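MJ fibrillarin homologue (Methanocaldococcus jannaschii, PDB 1FBN) probably transfers methyl groups from S-adenosyl-L-methionine to ribose 2'-hydroxyls of rRNA and tRNA, within box C/D ribonucleoprotein particles whose guide RNA selects the target. Local coordinates at residues L18-G21 / L22-A26; K34-Y37 / D38-I41; P71-R74 / D75-I78; A177-A180 / R181-D184; I192-E195 / Q196-L200. One frame throughout, in Å; residues are numbered along the deposited sequence.

Contact 1: residues L18-G21 / L22-A26; sequences LGDG and LKRIA
Leu18 lays its CD1 methyl over one face of the Arg24 guanidinium. Leu18 CD1 is 3.7 Å from Arg24 CZ and sits over the centre of the flat group. The two side chains cross at about a right angle. The backbone N of Leu18 also takes part, donating to a water with its oxygen 3.0 Å from Leu18 N. The same water accepts from Arg24 NE, in the guanidinium plane, and donates to Leu22 O.

After the bend at Gly19, Asp20 carries most of the polar contact. Its CG lies between the backbone N and the carbonyl carbon (chi1 60°), which brings the carboxylate back across the loop. Asp20 OD2 forms a salt bridge with Arg24 NH2 at 2.6 Å. Asp20 OD1 takes a second, weak bond from Arg24 NH2 at 3.2 Å. Carboxylate and guanidinium are nearly coplanar, 17° apart. Asp20 OD1 also accepts from Leu22 N at 3.3 Å, which closes an Asx turn. This donor stands above the carboxylate plane, 61° out of it.

Gly21, at positive phi, completes the bend. Beyond it Leu22 CD1 rests 3.6 Å from Asp20 OD2.

The loop joins strands 13-17 and 25-28 as a hairpin, and Arg24 pairs through its backbone with Val16. At this surface site the two charges would probably largely offset each other. The nearby guanidinium and Leu22 N-H would probably help keep the Asp20 carboxylate ionised.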
# COMPACT_ATOMS: atom_id res chain seq x y z
N LEU A 18 -6.91 21.49 8.22
CA LEU A 18 -6.67 22.90 7.93
C LEU A 18 -7.83 23.78 8.40
O LEU A 18 -7.79 25.00 8.26
CB LEU A 18 -6.42 23.10 6.43
CG LEU A 18 -5.22 22.35 5.84
CD1 LEU A 18 -5.08 22.69 4.37
CD2 LEU A 18 -3.94 22.70 6.59
N GLY A 19 -8.87 23.14 8.95
CA GLY A 19 -10.03 23.86 9.44
C GLY A 19 -11.09 24.20 8.41
O GLY A 19 -11.92 25.08 8.64
N ASP A 20 -11.09 23.48 7.29
CA ASP A 20 -12.07 23.72 6.22
C ASP A 20 -13.06 22.57 6.03
O ASP A 20 -13.81 22.54 5.06
CB ASP A 20 -11.35 24.04 4.90
CG ASP A 20 -10.43 22.91 4.43
OD1 ASP A 20 -10.21 21.92 5.17
OD2 ASP A 20 -9.91 23.02 3.30
N GLY A 21 -13.04 21.62 6.96
CA GLY A 21 -13.93 20.47 6.88
C GLY A 21 -13.47 19.31 6.01
O GLY A 21 -14.06 18.24 6.06
N LEU A 22 -12.42 19.51 5.23
CA LEU A 22 -11.91 18.46 4.35
C LEU A 22 -10.92 17.54 5.07
O LEU A 22 -10.06 18.00 5.82
CB LEU A 22 -11.24 19.06 3.12
CG LEU A 22 -12.06 20.12 2.37
CD1 LEU A 22 -11.31 20.57 1.13
CD2 LEU A 22 -13.43 19.58 2.01
N LYS A 23 -11.06 16.25 4.84
CA LYS A 23 -10.17 15.27 5.44
C LYS A 23 -8.88 15.22 4.63
O LYS A 23 -8.91 15.15 3.40
CB LYS A 23 -10.83 13.89 5.50
CG LYS A 23 -12.09 13.86 6.35
CD LYS A 23 -12.70 12.46 6.43
CE LYS A 23 -13.93 12.45 7.34
NZ LYS A 23 -14.57 11.10 7.46
N ARG A 24 -7.75 15.27 5.33
CA ARG A 24 -6.44 15.23 4.69
C ARG A 24 -5.44 14.45 5.53
O ARG A 24 -5.51 14.46 6.76
CB ARG A 24 -5.92 16.65 4.48
CG ARG A 24 -6.05 17.14 3.06
CD ARG A 24 -5.61 18.58 2.94
NE ARG A 24 -6.71 19.47 3.28
CZ ARG A 24 -7.24 20.34 2.43
NH1 ARG A 24 -6.77 20.43 1.19
NH2 ARG A 24 -8.26 21.09 2.81
N ILE A 25 -4.53 13.73 4.87
CA ILE A 25 -3.51 12.96 5.57
C ILE A 25 -2.14 13.18 4.95
O ILE A 25 -2.03 13.59 3.80
CB ILE A 25 -3.80 11.44 5.59
CG1 ILE A 25 -3.87 10.89 4.16
CG2 ILE A 25 -5.07 11.14 6.41
CD1 ILE A 25 -4.00 9.38 4.11
N ALA A 26 -1.10 12.86 5.71
CA ALA A 26 0.26 13.04 5.23
C ALA A 26 1.24 12.11 5.94
O ALA A 26 0.89 11.43 6.91
CB ALA A 26 0.69 14.50 5.43
O HOH W 1 -7.73 19.46 6.10

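Contact 2: residues K34-Y37 / D38-I41; sequences KKVY and DEKI
Glu39 folds back over Tyr37 and reaches the backbone N of Val36. Glu39 CB lies 3.8 Å from Tyr37 CZ. Glu39 CG comes over one face of the ring, offset toward the rim, in a CH-pi contact 3.4 Å from CG to the centroid of the Tyr37 ring. The closest carbon pair here is too short to be trusted in detail. The chain bends at chi2 (84°), which turns the carboxylate away from the ring and toward Lys35 and Val36. Ring and carboxylate planes stand 77° apart. Glu39 OE1 packs against Lys35 CG at 3.7 Å and is buried with no polar partner in the model. Glu39 OE2 accepts from Val36 N at 2.7 Å, from 43° above the carboxylate plane. It also pairs with Arg50, which would probably hold the buried acid in its charged form.

Lys35 runs extended past Glu39 in the opposite direction, with Lys35 CE 3.3 Å from Glu39 O. Lys35 CG touches Ile41 CD1 at 3.8 Å. A water bridges Lys35 O and Asp38 N.

With a leucine at Tyr37, Asn53 N would probably lose its hydroxyl partner and Glu39 CG the ring face it rests on.

The loop leads from strand 25-28 to strand 41-44. Val36 and Tyr37 pack on Arg50 of strand 47-51. On helix 87-95, Val36 touches Ser90 and Tyr37 touches Thr87, a residue predicted to bind S-adenosyl-L-methionine.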
# COMPACT_ATOMS: atom_id res chain seq x y z
N LYS A 34 12.46 17.27 -1.40
CA LYS A 34 12.10 16.56 -2.62
C LYS A 34 10.62 16.23 -2.73
O LYS A 34 10.00 15.77 -1.77
CB LYS A 34 12.90 15.26 -2.74
CG LYS A 34 12.71 14.50 -4.06
CD LYS A 34 13.38 13.13 -4.04
CE LYS A 34 13.56 12.55 -5.44
NZ LYS A 34 12.29 12.44 -6.19
N LYS A 35 10.06 16.51 -3.90
CA LYS A 35 8.67 16.19 -4.17
C LYS A 35 8.71 15.02 -5.15
O LYS A 35 9.35 15.10 -6.20
CB LYS A 35 7.93 17.38 -4.79
CG LYS A 35 7.59 18.47 -3.80
CD LYS A 35 6.65 19.50 -4.41
CE LYS A 35 6.30 20.59 -3.40
NZ LYS A 35 5.29 21.53 -3.96
N VAL A 36 8.10 13.91 -4.75
CA VAL A 36 8.07 12.70 -5.58
C VAL A 36 7.14 12.87 -6.77
O VAL A 36 7.52 12.57 -7.91
CB VAL A 36 7.64 11.47 -4.74
CG1 VAL A 36 7.53 10.23 -5.63
CG2 VAL A 36 8.63 11.23 -3.62
N TYR A 37 5.93 13.37 -6.52
CA TYR A 37 4.93 13.55 -7.57
C TYR A 37 4.20 14.89 -7.50
O TYR A 37 2.99 14.97 -7.75
CB TYR A 37 3.93 12.39 -7.54
CG TYR A 37 3.14 12.24 -6.25
CD1 TYR A 37 3.73 11.71 -5.09
CD2 TYR A 37 1.80 12.62 -6.19
CE1 TYR A 37 2.99 11.56 -3.91
CE2 TYR A 37 1.05 12.47 -5.02
CZ TYR A 37 1.65 11.94 -3.89
OH TYR A 37 0.90 11.79 -2.74
N ASP A 38 4.94 15.94 -7.17
CA ASP A 38 4.41 17.30 -7.05
C ASP A 38 3.28 17.41 -6.02
O ASP A 38 2.30 18.13 -6.20
CB ASP A 38 3.96 17.83 -8.43
CG ASP A 38 3.96 19.35 -8.50
OD1 ASP A 38 5.04 19.97 -8.32
OD2 ASP A 38 2.88 19.93 -8.76
N GLU A 39 3.44 16.68 -4.92
CA GLU A 39 2.47 16.70 -3.83
C GLU A 39 2.67 17.97 -3.01
O GLU A 39 3.74 18.58 -3.06
CB GLU A 39 2.66 15.48 -2.91
CG GLU A 39 3.84 14.57 -3.29
CD GLU A 39 5.18 15.03 -2.75
OE1 GLU A 39 5.25 16.12 -2.16
OE2 GLU A 39 6.16 14.28 -2.90
N LYS A 40 1.64 18.39 -2.28
CA LYS A 40 1.76 19.59 -1.45
C LYS A 40 2.54 19.25 -0.18
O LYS A 40 2.47 18.12 0.31
CB LYS A 40 0.38 20.17 -1.14
CG LYS A 40 -0.32 20.77 -2.36
CD LYS A 40 0.50 21.92 -2.95
CE LYS A 40 0.08 22.27 -4.37
NZ LYS A 40 -1.34 22.68 -4.46
N ILE A 41 3.32 20.21 0.32
CA ILE A 41 4.14 20.01 1.51
C ILE A 41 3.90 21.05 2.60
O ILE A 41 3.67 22.23 2.32
CB ILE A 41 5.66 19.99 1.14
CG1 ILE A 41 5.99 18.72 0.35
CG2 ILE A 41 6.53 20.06 2.40
CD1 ILE A 41 7.47 18.58 -0.02
O HOH W 2 7.58 16.16 -8.22

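Contact 3: residues P71-R74 / D75-I78; sequences PIKR and DSKI
Ser76 and Lys73 form the tight part of this contact, a type I beta turn from Lys73 to Ser76. Ser76 OG lies beside its own backbone N and anti to the carbonyl carbon (chi1 -65°). From there it faces back across the turn, and Ser76 OG accepts from Lys73 N at 2.7 Å, with an N-H...O angle of 159°. Lys73 CB lies against the same hydroxyl, 3.4 Å from Ser76 OG. The backbone bond of the turn, Ser76 N to Lys73 O, is weak at 3.4 Å. The short side-chain bond is thus the firmer link between the two arms. Ile72 and Ile78 also meet methyl to methyl, Ile72 CD1 to Ile78 CD1 at 3.8 Å, their side chains crossing at about a right angle. Both are buried.

The far end of the turn is looser. Asp75 is exposed, and Asp75 OD1 comes no closer to Lys73 CB than 3.9 Å. The Arg74 guanidinium finds its partner outside the turn, in a salt bridge with Asp97.

The turn feeds the chain into strand 77-81, an inner strand of the Rossmann-like methyltransferase sheet. Strands 100-105 and 144-149 lie beside it. Ser76 and Ile78 bond through their backbones to Ile100 of the first, and Lys77 to Asp145 of the second. Ile72 and Ile78 both pack on Val146, and they touch Ile95 and Val92, respectively, of helix 87-95.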
# COMPACT_ATOMS: atom_id res chain seq x y z
N PRO A 71 -1.66 -2.07 9.49
CA PRO A 71 -0.54 -2.86 10.01
C PRO A 71 0.88 -2.36 9.73
O PRO A 71 1.83 -2.80 10.38
CB PRO A 71 -0.80 -4.23 9.41
CG PRO A 71 -1.37 -3.89 8.08
CD PRO A 71 -2.35 -2.79 8.41
N ILE A 72 1.04 -1.47 8.76
CA ILE A 72 2.37 -0.95 8.43
C ILE A 72 2.85 -0.00 9.52
O ILE A 72 2.26 1.05 9.74
CB ILE A 72 2.37 -0.23 7.06
CG1 ILE A 72 2.00 -1.23 5.95
CG2 ILE A 72 3.74 0.41 6.78
CD1 ILE A 72 1.85 -0.61 4.57
N LYS A 73 3.91 -0.41 10.22
CA LYS A 73 4.49 0.37 11.30
C LYS A 73 5.87 0.91 10.90
O LYS A 73 6.34 0.66 9.79
CB LYS A 73 4.62 -0.51 12.56
CG LYS A 73 3.34 -1.21 12.99
CD LYS A 73 2.31 -0.24 13.52
CE LYS A 73 1.11 -0.99 14.10
NZ LYS A 73 0.16 -0.07 14.79
N ARG A 74 6.53 1.62 11.83
CA ARG A 74 7.85 2.20 11.57
C ARG A 74 8.93 1.18 11.26
O ARG A 74 9.78 1.41 10.40
CB ARG A 74 8.31 3.06 12.75
CG ARG A 74 7.57 4.36 12.92
CD ARG A 74 8.00 5.08 14.19
NE ARG A 74 8.85 6.24 13.94
CZ ARG A 74 10.17 6.26 14.13
NH1 ARG A 74 10.79 5.18 14.57
NH2 ARG A 74 10.85 7.37 13.89
N ASP A 75 8.91 0.05 11.97
CA ASP A 75 9.91 -0.99 11.78
C ASP A 75 9.44 -2.18 10.93
O ASP A 75 10.07 -3.23 10.92
CB ASP A 75 10.40 -1.49 13.14
CG ASP A 75 9.30 -2.15 13.97
OD1 ASP A 75 8.10 -1.92 13.68
OD2 ASP A 75 9.65 -2.90 14.90
N SER A 76 8.33 -2.00 10.23
CA SER A 76 7.78 -3.07 9.39
C SER A 76 8.60 -3.35 8.14
O SER A 76 9.23 -2.46 7.57
CB SER A 76 6.34 -2.74 8.95
OG SER A 76 5.45 -2.68 10.04
N LYS A 77 8.64 -4.62 7.75
CA LYS A 77 9.32 -5.02 6.54
C LYS A 77 8.13 -5.40 5.66
O LYS A 77 7.30 -6.22 6.05
CB LYS A 77 10.24 -6.21 6.80
CG LYS A 77 11.38 -5.86 7.75
CD LYS A 77 12.19 -7.07 8.19
CE LYS A 77 13.12 -7.56 7.10
NZ LYS A 77 14.01 -8.65 7.60
N ILE A 78 7.98 -4.70 4.55
CA ILE A 78 6.86 -4.98 3.67
C ILE A 78 7.23 -5.33 2.24
O ILE A 78 8.22 -4.84 1.68
CB ILE A 78 5.77 -3.83 3.71
CG1 ILE A 78 5.48 -3.30 2.30
CG2 ILE A 78 6.16 -2.70 4.67
CD1 ILE A 78 4.32 -2.34 2.24

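Contact 4: residues A177-A180 / R181-D184; sequences AIKA and RSID
Two overlapping type I beta turns, Lys179-Ser182 and Ala180-Ile183, carry the chain off the end of strand 172-179, in the Rossmann-like sheet of this methyltransferase. They start the connection to helix 189-203. Lys179 O takes two bonds from Ser182. Ser182 OG donates to Lys179 O at 2.7 Å, in the carbonyl plane. Ser182 N donates to Lys179 O at 3.0 Å from well above that plane. The hydroxyl can do this because OG sits between the backbone N and the carbonyl carbon (chi1 72°). Ala180 O is also gripped twice, by Ile183 N at 3.0 Å and by Asp184 N at 3.2 Å. The Asp184 bond lies in the carbonyl plane, and the Ile183 donor stands above it.

Arg181 bends at chi2 and chi3, which brings its guanidinium to Asp184 O. Both nitrogens donate side-on to Asp184 O, Arg181 NE at 2.8 Å and Arg181 NH2 at 2.7 Å. The oxygen lies in the guanidinium plane. Arg181 NH2 also bonds Lys187 O, and Asp184 OD1 accepts from the backbone N of Thr186 and Lys187. Cutting Arg181 back to a leucine is likely to leave Asp184 O and Lys187 O without their guanidinium donors and the loop less firmly held.

The Ser182 side chain lies about 4 Å from that of Ala152, a residue predicted to bind S-adenosyl-L-methionine. The turn therefore borders the probable cofactor pocket. Ile183 touches Gln156 of helix 156-167 and Gln196 of helix 189-203. Ile183 CD1 also reaches back along the turn to Ile178 CG2, at 3.6 Å.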
# COMPACT_ATOMS: atom_id res chain seq x y z
N ALA A 177 -5.60 -4.24 -2.86
CA ALA A 177 -6.57 -3.36 -3.52
C ALA A 177 -7.08 -4.13 -4.74
O ALA A 177 -6.32 -4.41 -5.67
CB ALA A 177 -5.89 -2.07 -3.96
N ILE A 178 -8.35 -4.49 -4.72
CA ILE A 178 -8.95 -5.26 -5.80
C ILE A 178 -9.88 -4.48 -6.72
O ILE A 178 -10.85 -3.85 -6.27
CB ILE A 178 -9.71 -6.49 -5.24
CG1 ILE A 178 -8.76 -7.36 -4.42
CG2 ILE A 178 -10.32 -7.29 -6.39
CD1 ILE A 178 -9.38 -8.65 -3.90
N LYS A 179 -9.56 -4.51 -8.01
CA LYS A 179 -10.37 -3.87 -9.04
C LYS A 179 -11.27 -4.99 -9.57
O LYS A 179 -10.79 -5.91 -10.25
CB LYS A 179 -9.48 -3.35 -10.17
CG LYS A 179 -10.24 -2.76 -11.34
CD LYS A 179 -9.31 -2.31 -12.45
CE LYS A 179 -10.09 -1.79 -13.64
NZ LYS A 179 -9.18 -1.32 -14.71
N ALA A 180 -12.55 -4.94 -9.22
CA ALA A 180 -13.51 -5.97 -9.63
C ALA A 180 -13.50 -6.30 -11.12
O ALA A 180 -13.47 -7.47 -11.50
CB ALA A 180 -14.92 -5.58 -9.19
N ARG A 181 -13.50 -5.27 -11.96
CA ARG A 181 -13.52 -5.46 -13.41
C ARG A 181 -12.26 -6.11 -14.00
O ARG A 181 -12.28 -6.54 -15.15
CB ARG A 181 -13.81 -4.13 -14.11
CG ARG A 181 -15.20 -3.56 -13.84
CD ARG A 181 -16.25 -4.14 -14.76
NE ARG A 181 -16.61 -5.51 -14.41
CZ ARG A 181 -17.82 -5.89 -14.01
NH1 ARG A 181 -18.82 -5.02 -13.93
NH2 ARG A 181 -18.03 -7.16 -13.69
N SER A 182 -11.18 -6.17 -13.23
CA SER A 182 -9.95 -6.80 -13.72
C SER A 182 -10.04 -8.33 -13.56
O SER A 182 -9.21 -9.07 -14.09
CB SER A 182 -8.71 -6.27 -12.98
OG SER A 182 -8.64 -6.74 -11.65
N ILE A 183 -11.06 -8.77 -12.83
CA ILE A 183 -11.30 -10.19 -12.58
C ILE A 183 -12.44 -10.73 -13.44
O ILE A 183 -12.36 -11.83 -13.99
CB ILE A 183 -11.61 -10.41 -11.08
CG1 ILE A 183 -10.35 -10.12 -10.26
CG2 ILE A 183 -12.12 -11.83 -10.83
CD1 ILE A 183 -10.61 -9.89 -8.81
N ASP A 184 -13.49 -9.93 -13.59
CA ASP A 184 -14.66 -10.33 -14.37
C ASP A 184 -15.34 -9.08 -14.92
O ASP A 184 -15.53 -8.10 -14.20
CB ASP A 184 -15.61 -11.10 -13.46
CG ASP A 184 -16.60 -11.94 -14.24
OD1 ASP A 184 -17.51 -11.37 -14.87
OD2 ASP A 184 -16.49 -13.18 -14.18

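Contact 5: residues I192-E195 / Q196-L200; sequences IFKE and QKEIL
Lys194 leaves its backbone with CG trans to N (chi1 177°) and stays extended until a last bend at chi4 (-66°) turns NZ toward Glu198. Glu198 keeps CG beside its own N and runs straight beyond it. The two ends meet in an i to i+4 salt bridge on the exposed side of helix 189-203, with Lys194 NZ 3.1 Å from Glu198 OE2. The ammonium comes from above the carboxylate plane, 47° out of it.

The backbone keeps the regular i to i+4 bonds of an alpha helix. Gln196 N donates to Ile192 O at 2.9 Å and Lys197 N to Phe193 O at 2.9 Å. Glu198 N and Ile199 N repeat the pattern on Lys194 O and Glu195 O.

Gln196 bends at chi2, and Gln196 CG comes only loosely near Ile192 CG2, at 4.4 Å. Gln196 NE2 donates to a water whose oxygen is 3.0 Å from it. The same water donates to Glu195 OE1, with the water oxygen 3.1 Å from Glu195 OE1. Glu195 OE1 also forms a salt bridge with Lys187. The amide of this buried glutamine is thus linked to a charged pair.

Another side of the helix packs on the sheet. Phe193 packs on Val221 and Phe223 of strand 220-227, and Leu200 on Ile176 of strand 172-179. Leu200 and Gln196 also touch Ala157 of helix 156-167.

A second water donates to Glu195 O at 3.1 Å and, weakly, to Glu198 OE1 at 3.4 Å.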
# COMPACT_ATOMS: atom_id res chain seq x y z
N ILE A 192 -18.47 -10.28 -7.19
CA ILE A 192 -17.05 -10.51 -7.47
C ILE A 192 -16.25 -10.35 -6.18
O ILE A 192 -15.41 -11.19 -5.85
CB ILE A 192 -16.51 -9.53 -8.53
CG1 ILE A 192 -17.22 -9.76 -9.87
CG2 ILE A 192 -15.00 -9.67 -8.69
CD1 ILE A 192 -16.95 -8.69 -10.91
N PHE A 193 -16.52 -9.28 -5.43
CA PHE A 193 -15.82 -9.02 -4.18
C PHE A 193 -16.09 -10.11 -3.16
O PHE A 193 -15.19 -10.51 -2.42
CB PHE A 193 -16.20 -7.65 -3.62
CG PHE A 193 -15.63 -6.49 -4.40
CD1 PHE A 193 -14.28 -6.48 -4.76
CD2 PHE A 193 -16.43 -5.43 -4.80
CE1 PHE A 193 -13.74 -5.42 -5.49
CE2 PHE A 193 -15.91 -4.36 -5.53
CZ PHE A 193 -14.56 -4.36 -5.88
N LYS A 194 -17.33 -10.60 -3.13
CA LYS A 194 -17.73 -11.66 -2.22
C LYS A 194 -16.92 -12.92 -2.50
O LYS A 194 -16.37 -13.54 -1.58
CB LYS A 194 -19.23 -11.95 -2.38
CG LYS A 194 -19.75 -13.09 -1.52
CD LYS A 194 -21.25 -13.28 -1.71
CE LYS A 194 -21.79 -14.42 -0.84
NZ LYS A 194 -21.26 -15.74 -1.26
N GLU A 195 -16.81 -13.28 -3.78
CA GLU A 195 -16.05 -14.46 -4.20
C GLU A 195 -14.56 -14.31 -3.93
O GLU A 195 -13.89 -15.28 -3.57
CB GLU A 195 -16.31 -14.75 -5.68
CG GLU A 195 -17.76 -15.14 -5.97
CD GLU A 195 -18.07 -15.28 -7.46
OE1 GLU A 195 -17.23 -14.89 -8.30
OE2 GLU A 195 -19.17 -15.77 -7.78
N GLN A 196 -14.03 -13.10 -4.10
CA GLN A 196 -12.62 -12.83 -3.85
C GLN A 196 -12.32 -12.98 -2.36
O GLN A 196 -11.31 -13.55 -1.99
CB GLN A 196 -12.23 -11.43 -4.33
CG GLN A 196 -12.15 -11.31 -5.83
CD GLN A 196 -11.15 -12.28 -6.44
OE1 GLN A 196 -9.95 -12.17 -6.21
NE2 GLN A 196 -11.65 -13.24 -7.21
N LYS A 197 -13.22 -12.46 -1.53
CA LYS A 197 -13.08 -12.55 -0.08
C LYS A 197 -13.01 -14.03 0.32
O LYS A 197 -12.17 -14.42 1.14
CB LYS A 197 -14.26 -11.86 0.61
CG LYS A 197 -14.20 -11.85 2.12
CD LYS A 197 -15.38 -11.11 2.72
CE LYS A 197 -15.40 -11.24 4.24
NZ LYS A 197 -16.55 -10.54 4.87
N GLU A 198 -13.86 -14.86 -0.29
CA GLU A 198 -13.88 -16.29 -0.02
C GLU A 198 -12.57 -16.96 -0.43
O GLU A 198 -12.06 -17.82 0.29
CB GLU A 198 -15.05 -16.97 -0.74
CG GLU A 198 -16.42 -16.49 -0.27
CD GLU A 198 -17.57 -17.04 -1.11
OE1 GLU A 198 -17.40 -17.26 -2.33
OE2 GLU A 198 -18.67 -17.23 -0.54
N ILE A 199 -12.04 -16.57 -1.59
CA ILE A 199 -10.77 -17.13 -2.08
C ILE A 199 -9.64 -16.81 -1.10
O ILE A 199 -8.83 -17.69 -0.78
CB ILE A 199 -10.42 -16.58 -3.49
CG1 ILE A 199 -11.38 -17.15 -4.53
CG2 ILE A 199 -8.97 -16.91 -3.85
CD1 ILE A 199 -11.15 -16.64 -5.94
N LEU A 200 -9.59 -15.57 -0.63
CA LEU A 200 -8.56 -15.15 0.31
C LEU A 200 -8.68 -15.90 1.64
O LEU A 200 -7.68 -16.34 2.19
CB LEU A 200 -8.64 -13.64 0.56
CG LEU A 200 -8.26 -12.75 -0.63
CD1 LEU A 200 -8.51 -11.30 -0.28
CD2 LEU A 200 -6.80 -12.97 -1.00
O HOH W 3 -14.44 -13.57 -8.28
O HOH W 4 -14.79 -18.11 -4.29

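Contacts 4 and 5 are the only two of the five that touch. Their centres are about 11 Å apart, and they join strand 172-179 to the helix that follows it. Arg181 NH2 lies 3.4 Å from Ile192 CD1, and Ala180 CB 3.6 Å from Phe193 CZ. Contact 3 reaches the same sheet as contact 4, with centres about 26 Å apart on opposite sides of the chain's centre. Contacts 1 and 2, about 17 Å between centres, lie in loops leading between strands of the N-terminal antiparallel sheet. In contacts 2 and 4, the side chains of Tyr37 and Ser182 are about 4 Å from those of Thr87 and Ala152, predicted to bind S-adenosyl-L-methionine. Contact 1 is remote from that pocket.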